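Long-range contacts in Plm1 (PDB 4HXY), which probably reduces the beta-keto group of a growing polyketide chain with NADPH, as the ketoreductase of the first module of phoslactomycin biosynthesis: residues V60-G65 and V85-S90; G127-P132 and L161-G166; W28-E33 and D43-A48. One frame throughout, in Å; residues are numbered along the deposited sequence.

Contact 1 (V60-G65 and V85-S90)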
loop_
_atom_site.group_PDB
_atom_site.type_symbol
_atom_site.label_atom_id
_atom_site.label_comp_id
_atom_site.label_asym_id
_atom_site.label_seq_id
_atom_site.Cartn_x
_atom_site.Cartn_y
_atom_site.Cartn_z
ATOM N N VAL A 60 -20.081 15.436 1.278
ATOM C CA VAL A 60 -20.268 14.035 1.649
ATOM C C VAL A 60 -19.171 13.655 2.633
ATOM O O VAL A 60 -17.997 13.944 2.395
ATOM C CB VAL A 60 -20.235 13.094 0.421
ATOM C CG1 VAL A 60 -20.461 11.645 0.837
ATOM C CG2 VAL A 60 -21.309 13.537 -0.628
ATOM N N LEU A 61 -19.549 13.076 3.773
ATOM C CA LEU A 61 -18.570 12.601 4.721
ATOM C C LEU A 61 -18.730 11.097 4.846
ATOM O O LEU A 61 -19.818 10.606 5.132
ATOM C CB LEU A 61 -18.705 13.283 6.086
ATOM C CG LEU A 61 -17.657 12.830 7.109
ATOM C CD1 LEU A 61 -16.239 13.225 6.648
ATOM C CD2 LEU A 61 -17.963 13.389 8.505
ATOM N N VAL A 62 -17.647 10.383 4.541
ATOM C CA VAL A 62 -17.626 8.936 4.553
ATOM C C VAL A 62 -16.751 8.441 5.678
ATOM O O VAL A 62 -15.578 8.776 5.760
ATOM C CB VAL A 62 -17.032 8.367 3.252
ATOM C CG1 VAL A 62 -17.085 6.844 3.270
ATOM C CG2 VAL A 62 -17.747 8.927 2.011
ATOM N N GLY A 63 -17.311 7.597 6.532
ATOM C CA GLY A 63 -16.554 6.976 7.592
ATOM C C GLY A 63 -16.226 5.557 7.185
ATOM O O GLY A 63 -17.149 4.747 7.028
ATOM N N ALA A 64 -14.941 5.266 6.990
ATOM C CA ALA A 64 -14.497 4.007 6.391
ATOM C C ALA A 64 -13.462 3.304 7.251
ATOM O O ALA A 64 -12.474 3.898 7.664
ATOM C CB ALA A 64 -13.899 4.271 5.029
ATOM N N GLY A 65 -13.694 2.032 7.521
ATOM C CA GLY A 65 -12.700 1.200 8.184
ATOM C C GLY A 65 -11.904 0.300 7.264
ATOM O O GLY A 65 -10.894 -0.273 7.681
ATOM N N VAL A 85 -16.354 15.050 -1.591
ATOM C CA VAL A 85 -16.433 13.803 -0.860
ATOM C C VAL A 85 -15.196 13.654 0.004
ATOM O O VAL A 85 -14.071 13.540 -0.502
ATOM C CB VAL A 85 -16.508 12.613 -1.813
ATOM C CG1 VAL A 85 -16.544 11.305 -1.048
ATOM C CG2 VAL A 85 -17.748 12.754 -2.720
ATOM N N TRP A 86 -15.424 13.641 1.304
ATOM C CA TRP A 86 -14.363 13.523 2.286
ATOM C C TRP A 86 -14.510 12.193 2.985
ATOM O O TRP A 86 -15.637 11.766 3.271
ATOM C CB TRP A 86 -14.475 14.677 3.298
ATOM C CG TRP A 86 -13.949 15.959 2.782
ATOM C CD1 TRP A 86 -14.652 16.948 2.142
ATOM C CD2 TRP A 86 -12.589 16.409 2.843
ATOM N NE1 TRP A 86 -13.798 17.971 1.790
ATOM C CE2 TRP A 86 -12.533 17.661 2.199
ATOM C CE3 TRP A 86 -11.414 15.858 3.354
ATOM C CZ2 TRP A 86 -11.340 18.380 2.071
ATOM C CZ3 TRP A 86 -10.236 16.557 3.216
ATOM C CH2 TRP A 86 -10.206 17.810 2.594
ATOM N N CYS A 87 -13.383 11.546 3.268
ATOM C CA CYS A 87 -13.371 10.249 3.934
ATOM C C CYS A 87 -12.542 10.329 5.207
ATOM O O CYS A 87 -11.361 10.705 5.150
ATOM C CB CYS A 87 -12.817 9.184 2.993
ATOM S SG CYS A 87 -12.788 7.530 3.730
ATOM N N VAL A 88 -13.151 9.981 6.343
ATOM C CA VAL A 88 -12.424 9.945 7.624
ATOM C C VAL A 88 -12.130 8.507 8.067
ATOM O O VAL A 88 -12.959 7.614 7.927
ATOM C CB VAL A 88 -13.145 10.689 8.769
ATOM C CG1 VAL A 88 -13.100 12.178 8.532
ATOM C CG2 VAL A 88 -14.596 10.189 8.941
ATOM N N THR A 89 -10.920 8.314 8.561
ATOM C CA THR A 89 -10.425 7.037 9.030
ATOM C C THR A 89 -9.816 7.255 10.413
ATOM O O THR A 89 -9.763 8.383 10.894
ATOM C CB THR A 89 -9.322 6.511 8.114
ATOM O OG1 THR A 89 -8.241 7.461 8.043
ATOM C CG2 THR A 89 -9.873 6.287 6.716
ATOM N N SER A 90 -9.417 6.163 11.050
ATOM C CA SER A 90 -8.581 6.184 12.251
ATOM C C SER A 90 -7.557 5.044 12.177
ATOM O O SER A 90 -7.835 3.970 11.619
ATOM C CB SER A 90 -9.445 6.071 13.522
ATOM O OG SER A 90 -10.056 4.806 13.560
HETATM O O HOH W 1 -10.618 3.756 9.682
#
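Leu61 and Val88 carry one face of this parallel strand pair, their side chains crossing at about a right angle. Leu61 keeps CG anti to the backbone N (chi1 -179°), and its CD1 lies 3.8 Å from Val88 CG1. The same CD1 rests 4.1 Å from Trp86 CB, while the indole beyond turns off toward Thr146 and Leu147 of helix 137-148. Val88 directs its other methyl, in the crowded position between N and C, back over the glycine: CG2 sits 4.0 Å from Gly63 CA. On the reverse face smaller groups meet. Val62 CG2 approaches Val85 CG1 obliquely at 4.1 Å, and further along Ala64 CB touches Cys87 SG at 3.7 Å. Helices 67-77 and 105-120 pack over this side, through Ala73, Leu70 and Val110 among others. Between the faces the main chains are joined by four hydrogen bonds, from Trp86 N to Val60 O, Val62 N to Trp86 O, Val88 N to Val62 O and Ala64 N to Val88 O. The last is the longest, 3.2 Å from N to O; past it a water bridges Ala64 O and Ser90 N. Strand 59-63, helix 67-77 and strand 85-90 form a beta-alpha-beta unit, as expected of the Rossmann-like structural subdomain that accompanies the catalytic one in modular ketoreductases.

Contact 2 (G127-P132 and L161-G166); sequences GLVDLP and LAVRDG
Asp130 and Arg164 form a buried salt bridge across two neighbouring parallel strands, 125-131 and 160-164, of the Rossmann-like half of the ketoreductase that lies away from the NADPH pocket. One carboxylate oxygen takes both bonds: Asp130 OD2 accepts from Arg164 NH2 at 2.8 Å and from Arg164 NH1 at 3.1 Å, in each case on its anti lone pair. The guanidinium comes end-on with OD2 near its plane, but the two flat groups are turned 63° from each other, so the pairing is not the coplanar, two-oxygen kind. A bend at chi2 (-69°) helps fold the arginine back along its own strand.

Beneath the ion pair the backbones are linked by hydrogen bonds from Leu161 N to Leu128 O, Asp130 N to Leu161 O and Val163 N to Asp130 O. On the opposite face from Asp130, Val163 lies beside Leu131, pointing the same way, with its CG2 3.6 Å from Leu131 CD2; Ala142 and Thr139 of helix 137-148 back this side. Pro132 CD adds a contact of 3.5 Å to Val163 O.

Outside the pair, further partners hold both groups in place: Asp130 OD1 is bound by Thr89 OG1 and Ala92 N, and Arg164 NE pairs with Asp100, so two acids flank the guanidinium and probably keep it charged. A leucine in place of Arg164 would remove its NE, NH1 and NH2 donors and would probably leave the buried Asp130 and Asp100 without their counter-charge. The last tie is local: Arg164 NH1 also donates to Val163 O at 2.9 Å, approaching from 45° above that carbonyl plane.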
loop_
_atom_site.group_PDB
_atom_site.type_symbol
_atom_site.label_atom_id
_atom_site.label_comp_id
_atom_site.label_asym_id
_atom_site.label_seq_id
_atom_site.Cartn_x
_atom_site.Cartn_y
_atom_site.Cartn_z
ATOM N N GLY A 127 -11.028 14.658 -0.003
ATOM C CA GLY A 127 -9.793 14.186 0.572
ATOM C C GLY A 127 -9.959 13.155 1.670
ATOM O O GLY A 127 -11.077 12.681 1.954
ATOM N N LEU A 128 -8.831 12.853 2.299
ATOM C CA LEU A 128 -8.722 11.882 3.392
ATOM C C LEU A 128 -8.293 12.601 4.658
ATOM O O LEU A 128 -7.390 13.444 4.614
ATOM C CB LEU A 128 -7.672 10.818 3.041
ATOM C CG LEU A 128 -8.068 9.871 1.912
ATOM C CD1 LEU A 128 -6.864 9.365 1.064
ATOM C CD2 LEU A 128 -8.844 8.700 2.522
ATOM N N VAL A 129 -8.950 12.282 5.777
ATOM C CA VAL A 129 -8.533 12.765 7.088
ATOM C C VAL A 129 -8.490 11.630 8.092
ATOM O O VAL A 129 -9.500 10.980 8.334
ATOM C CB VAL A 129 -9.437 13.866 7.632
ATOM C CG1 VAL A 129 -8.781 14.491 8.888
ATOM C CG2 VAL A 129 -9.708 14.944 6.567
ATOM N N ASP A 130 -7.320 11.413 8.687
ATOM C CA ASP A 130 -7.150 10.376 9.697
ATOM C C ASP A 130 -7.266 11.014 11.096
ATOM O O ASP A 130 -6.539 11.949 11.423
ATOM C CB ASP A 130 -5.830 9.639 9.539
ATOM C CG ASP A 130 -5.743 8.427 10.452
ATOM O OD1 ASP A 130 -6.420 7.393 10.172
ATOM O OD2 ASP A 130 -4.998 8.519 11.443
ATOM N N LEU A 131 -8.198 10.521 11.895
ATOM C CA LEU A 131 -8.494 11.105 13.192
ATOM C C LEU A 131 -8.085 10.129 14.288
ATOM O O LEU A 131 -7.975 8.937 14.056
ATOM C CB LEU A 131 -10.002 11.361 13.325
ATOM C CG LEU A 131 -10.640 12.246 12.257
ATOM C CD1 LEU A 131 -12.121 12.344 12.518
ATOM C CD2 LEU A 131 -10.010 13.622 12.216
ATOM N N PRO A 132 -7.852 10.646 15.492
ATOM C CA PRO A 132 -7.693 9.732 16.614
ATOM C C PRO A 132 -8.945 8.905 16.813
ATOM O O PRO A 132 -10.030 9.307 16.393
ATOM C CB PRO A 132 -7.528 10.670 17.810
ATOM C CG PRO A 132 -7.174 11.986 17.250
ATOM C CD PRO A 132 -7.829 12.050 15.913
ATOM N N LEU A 161 -4.655 14.377 5.032
ATOM C CA LEU A 161 -4.491 15.041 6.323
ATOM C C LEU A 161 -4.617 14.072 7.482
ATOM O O LEU A 161 -5.310 13.041 7.401
ATOM C CB LEU A 161 -5.553 16.141 6.471
ATOM C CG LEU A 161 -5.454 17.296 5.470
ATOM C CD1 LEU A 161 -6.729 18.084 5.471
ATOM C CD2 LEU A 161 -4.230 18.184 5.798
ATOM N N ALA A 162 -3.995 14.443 8.598
ATOM C CA ALA A 162 -4.135 13.715 9.834
ATOM C C ALA A 162 -4.266 14.701 10.980
ATOM O O ALA A 162 -3.616 15.747 10.997
ATOM C CB ALA A 162 -2.934 12.778 10.052
ATOM N N VAL A 163 -5.118 14.355 11.933
ATOM C CA VAL A 163 -5.259 15.122 13.179
ATOM C C VAL A 163 -4.559 14.380 14.310
ATOM O O VAL A 163 -4.788 13.191 14.536
ATOM C CB VAL A 163 -6.742 15.402 13.537
ATOM C CG1 VAL A 163 -6.802 16.211 14.833
ATOM C CG2 VAL A 163 -7.428 16.155 12.413
ATOM N N ARG A 164 -3.636 15.077 14.978
ATOM C CA ARG A 164 -2.899 14.521 16.116
ATOM C C ARG A 164 -2.793 15.610 17.169
ATOM O O ARG A 164 -2.336 16.715 16.869
ATOM C CB ARG A 164 -1.497 14.057 15.713
ATOM C CG ARG A 164 -1.462 12.905 14.669
ATOM C CD ARG A 164 -1.968 11.592 15.239
ATOM N NE ARG A 164 -1.818 10.468 14.309
ATOM C CZ ARG A 164 -2.744 10.066 13.440
ATOM N NH1 ARG A 164 -3.915 10.691 13.332
ATOM N NH2 ARG A 164 -2.486 9.030 12.672
ATOM N N ASP A 165 -3.281 15.306 18.369
ATOM C CA ASP A 165 -3.323 16.268 19.491
ATOM C C ASP A 165 -3.922 17.613 19.066
ATOM O O ASP A 165 -3.412 18.690 19.398
ATOM C CB ASP A 165 -1.930 16.448 20.116
ATOM C CG ASP A 165 -1.992 16.958 21.575
ATOM O OD1 ASP A 165 -3.092 16.967 22.189
ATOM O OD2 ASP A 165 -0.924 17.337 22.110
ATOM N N GLY A 166 -4.999 17.555 18.293
ATOM C CA GLY A 166 -5.674 18.761 17.833
ATOM C C GLY A 166 -4.987 19.574 16.741
ATOM O O GLY A 166 -5.479 20.627 16.365
#

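Contact 3 (W28-E33 and D43-A48)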
loop_
_atom_site.group_PDB
_atom_site.type_symbol
_atom_site.label_atom_id
_atom_site.label_comp_id
_atom_site.label_asym_id
_atom_site.label_seq_id
_atom_site.Cartn_x
_atom_site.Cartn_y
_atom_site.Cartn_z
ATOM N N TRP A 28 -25.340 18.059 4.548
ATOM C CA TRP A 28 -24.321 17.042 4.292
ATOM C C TRP A 28 -24.899 15.648 4.258
ATOM O O TRP A 28 -25.851 15.346 4.971
ATOM C CB TRP A 28 -23.156 17.132 5.302
ATOM C CG TRP A 28 -22.219 18.245 4.983
ATOM C CD1 TRP A 28 -22.495 19.588 5.017
ATOM C CD2 TRP A 28 -20.850 18.128 4.585
ATOM N NE1 TRP A 28 -21.383 20.310 4.652
ATOM C CE2 TRP A 28 -20.361 19.436 4.375
ATOM C CE3 TRP A 28 -19.983 17.039 4.389
ATOM C CZ2 TRP A 28 -19.048 19.683 3.992
ATOM C CZ3 TRP A 28 -18.698 17.289 3.993
ATOM C CH2 TRP A 28 -18.240 18.602 3.795
ATOM N N LEU A 29 -24.283 14.801 3.445
ATOM C CA LEU A 29 -24.645 13.402 3.329
ATOM C C LEU A 29 -23.580 12.581 4.070
ATOM O O LEU A 29 -22.408 12.736 3.824
ATOM C CB LEU A 29 -24.680 12.990 1.864
ATOM C CG LEU A 29 -24.788 11.497 1.573
ATOM C CD1 LEU A 29 -26.139 10.974 2.010
ATOM C CD2 LEU A 29 -24.568 11.262 0.113
ATOM N N LEU A 30 -24.014 11.732 4.988
ATOM C CA LEU A 30 -23.086 10.951 5.778
ATOM C C LEU A 30 -23.223 9.505 5.355
ATOM O O LEU A 30 -24.309 8.967 5.371
ATOM C CB LEU A 30 -23.399 11.118 7.269
ATOM C CG LEU A 30 -22.781 12.302 8.002
ATOM C CD1 LEU A 30 -22.543 13.511 7.148
ATOM C CD2 LEU A 30 -23.507 12.627 9.271
ATOM N N LEU A 31 -22.098 8.899 4.980
ATOM C CA LEU A 31 -22.073 7.528 4.498
ATOM C C LEU A 31 -21.099 6.659 5.283
ATOM O O LEU A 31 -20.222 7.158 5.938
ATOM C CB LEU A 31 -21.691 7.470 3.017
ATOM C CG LEU A 31 -22.596 8.274 2.097
ATOM C CD1 LEU A 31 -22.041 8.293 0.709
ATOM C CD2 LEU A 31 -23.976 7.673 2.112
ATOM N N GLY A 32 -21.317 5.351 5.212
ATOM C CA GLY A 32 -20.468 4.407 5.925
ATOM C C GLY A 32 -20.807 4.473 7.395
ATOM O O GLY A 32 -21.987 4.467 7.769
ATOM N N GLU A 33 -19.790 4.566 8.236
ATOM C CA GLU A 33 -20.002 4.656 9.665
ATOM C C GLU A 33 -19.415 5.957 10.173
ATOM O O GLU A 33 -18.220 6.065 10.429
ATOM C CB GLU A 33 -19.347 3.492 10.385
ATOM C CG GLU A 33 -19.705 3.408 11.859
ATOM C CD GLU A 33 -19.388 2.051 12.468
ATOM O OE1 GLU A 33 -18.981 1.118 11.720
ATOM O OE2 GLU A 33 -19.539 1.924 13.706
ATOM N N ASP A 43 -26.092 19.873 11.108
ATOM C CA ASP A 43 -27.495 20.032 11.420
ATOM C C ASP A 43 -28.268 19.218 10.388
ATOM O O ASP A 43 -28.120 19.429 9.186
ATOM C CB ASP A 43 -27.892 21.516 11.382
ATOM C CG ASP A 43 -27.366 22.300 12.584
ATOM O OD1 ASP A 43 -27.057 21.694 13.638
ATOM O OD2 ASP A 43 -27.257 23.536 12.483
ATOM N N ASP A 44 -29.062 18.278 10.878
ATOM C CA ASP A 44 -29.953 17.477 10.065
ATOM C C ASP A 44 -29.289 16.816 8.852
ATOM O O ASP A 44 -29.790 16.912 7.730
ATOM C CB ASP A 44 -31.137 18.349 9.637
ATOM C CG ASP A 44 -31.848 18.968 10.834
ATOM O OD1 ASP A 44 -31.665 20.174 11.095
ATOM O OD2 ASP A 44 -32.563 18.222 11.528
ATOM N N PRO A 45 -28.175 16.108 9.089
ATOM C CA PRO A 45 -27.490 15.457 7.975
ATOM C C PRO A 45 -28.305 14.349 7.338
ATOM O O PRO A 45 -29.149 13.728 7.993
ATOM C CB PRO A 45 -26.234 14.875 8.633
ATOM C CG PRO A 45 -26.627 14.611 10.047
ATOM C CD PRO A 45 -27.577 15.756 10.393
ATOM N N LEU A 46 -28.036 14.102 6.059
ATOM C CA LEU A 46 -28.675 13.035 5.297
ATOM C C LEU A 46 -27.937 11.708 5.478
ATOM O O LEU A 46 -26.779 11.689 5.860
ATOM C CB LEU A 46 -28.678 13.374 3.811
ATOM C CG LEU A 46 -29.244 14.720 3.364
ATOM C CD1 LEU A 46 -29.076 14.926 1.865
ATOM C CD2 LEU A 46 -30.729 14.822 3.766
ATOM N N THR A 47 -28.632 10.613 5.207
ATOM C CA THR A 47 -28.028 9.275 5.114
ATOM C C THR A 47 -28.341 8.702 3.741
ATOM O O THR A 47 -29.108 9.294 2.967
ATOM C CB THR A 47 -28.596 8.298 6.179
ATOM O OG1 THR A 47 -29.983 8.051 5.901
ATOM C CG2 THR A 47 -28.448 8.847 7.576
ATOM N N ALA A 48 -27.769 7.542 3.429
ATOM C CA ALA A 48 -28.051 6.882 2.171
ATOM C C ALA A 48 -29.562 6.594 2.050
ATOM O O ALA A 48 -30.130 6.663 0.964
ATOM C CB ALA A 48 -27.256 5.587 2.047
HETATM O O HOH W 2 -26.060 18.545 7.252
HETATM O O HOH W 3 -25.669 6.491 5.017
#
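The loop 43-48 runs beside strand 28-32, which borders the parallel strands of the Rossmann-like structural subdomain, and makes a single backbone bridge, Leu29 with Leu46, with both hydrogen bonds falling on Leu46. Leu46 N donates to Trp28 O at 2.7 Å, nearly along the C=O axis. Leu46 O receives Leu30 N at 2.9 Å, this time with the donor 36° above the carbonyl plane. Leu46 is thus fixed at both its amide and its carbonyl.

Water continues the pairing at either end. One molecule accepts from Trp28 N and also lies within hydrogen-bonding distance of Asp43 O. Another, accepting from Ala48 N, donates to Leu30 O at 2.8 Å, filling in where the two backbones have drawn apart.

Apolar contacts lie on two sides of the strand. On one, Leu30 crosses Pro45 obliquely, placing its CD2 3.6 Å from the proline CB; Leu61 of the next strand packs against Leu30 too. On the other, Leu29 has CG anti to the backbone N (chi1 169°), which carries CD1 under the loop to within 3.5 Å of Thr47 O and also against Leu46 CB. Two residues on, Leu31 CD2 meets Ala48 CB at 3.9 Å. Leu29 and Leu31 both reach Val77 of helix 67-77, so this side joins the core, and Leu29 and Leu46 both touch Trp51.

Only main-chain atoms and water make the polar links across the contact, and the side chains meet through carbon. The loop is therefore docked by backbone complementarity and leucine packing, with no charge pair between the segments; Asp43 instead pairs with Arg23.

From the N terminus the contacts follow in series, none nesting or crossing. Contact 3 closes first, folding the loop after helix 36-39 back on strand 28-32. Contact 1 then closes the connection through helix 67-77, and contact 2 the one holding helix 137-148. Contact 1 joins the other two. Leu61 O lies 2.9 Å from Leu31 N, a probable hydrogen bond to the strand of contact 3; Thr89 O, 2.8 Å from Leu131 N, probably does the same toward contact 2. Contacts 2 and 3 stay about 9 Å apart at their nearest atoms. The series thus runs across parallel strands from the loop-bordered edge to strand 160-164.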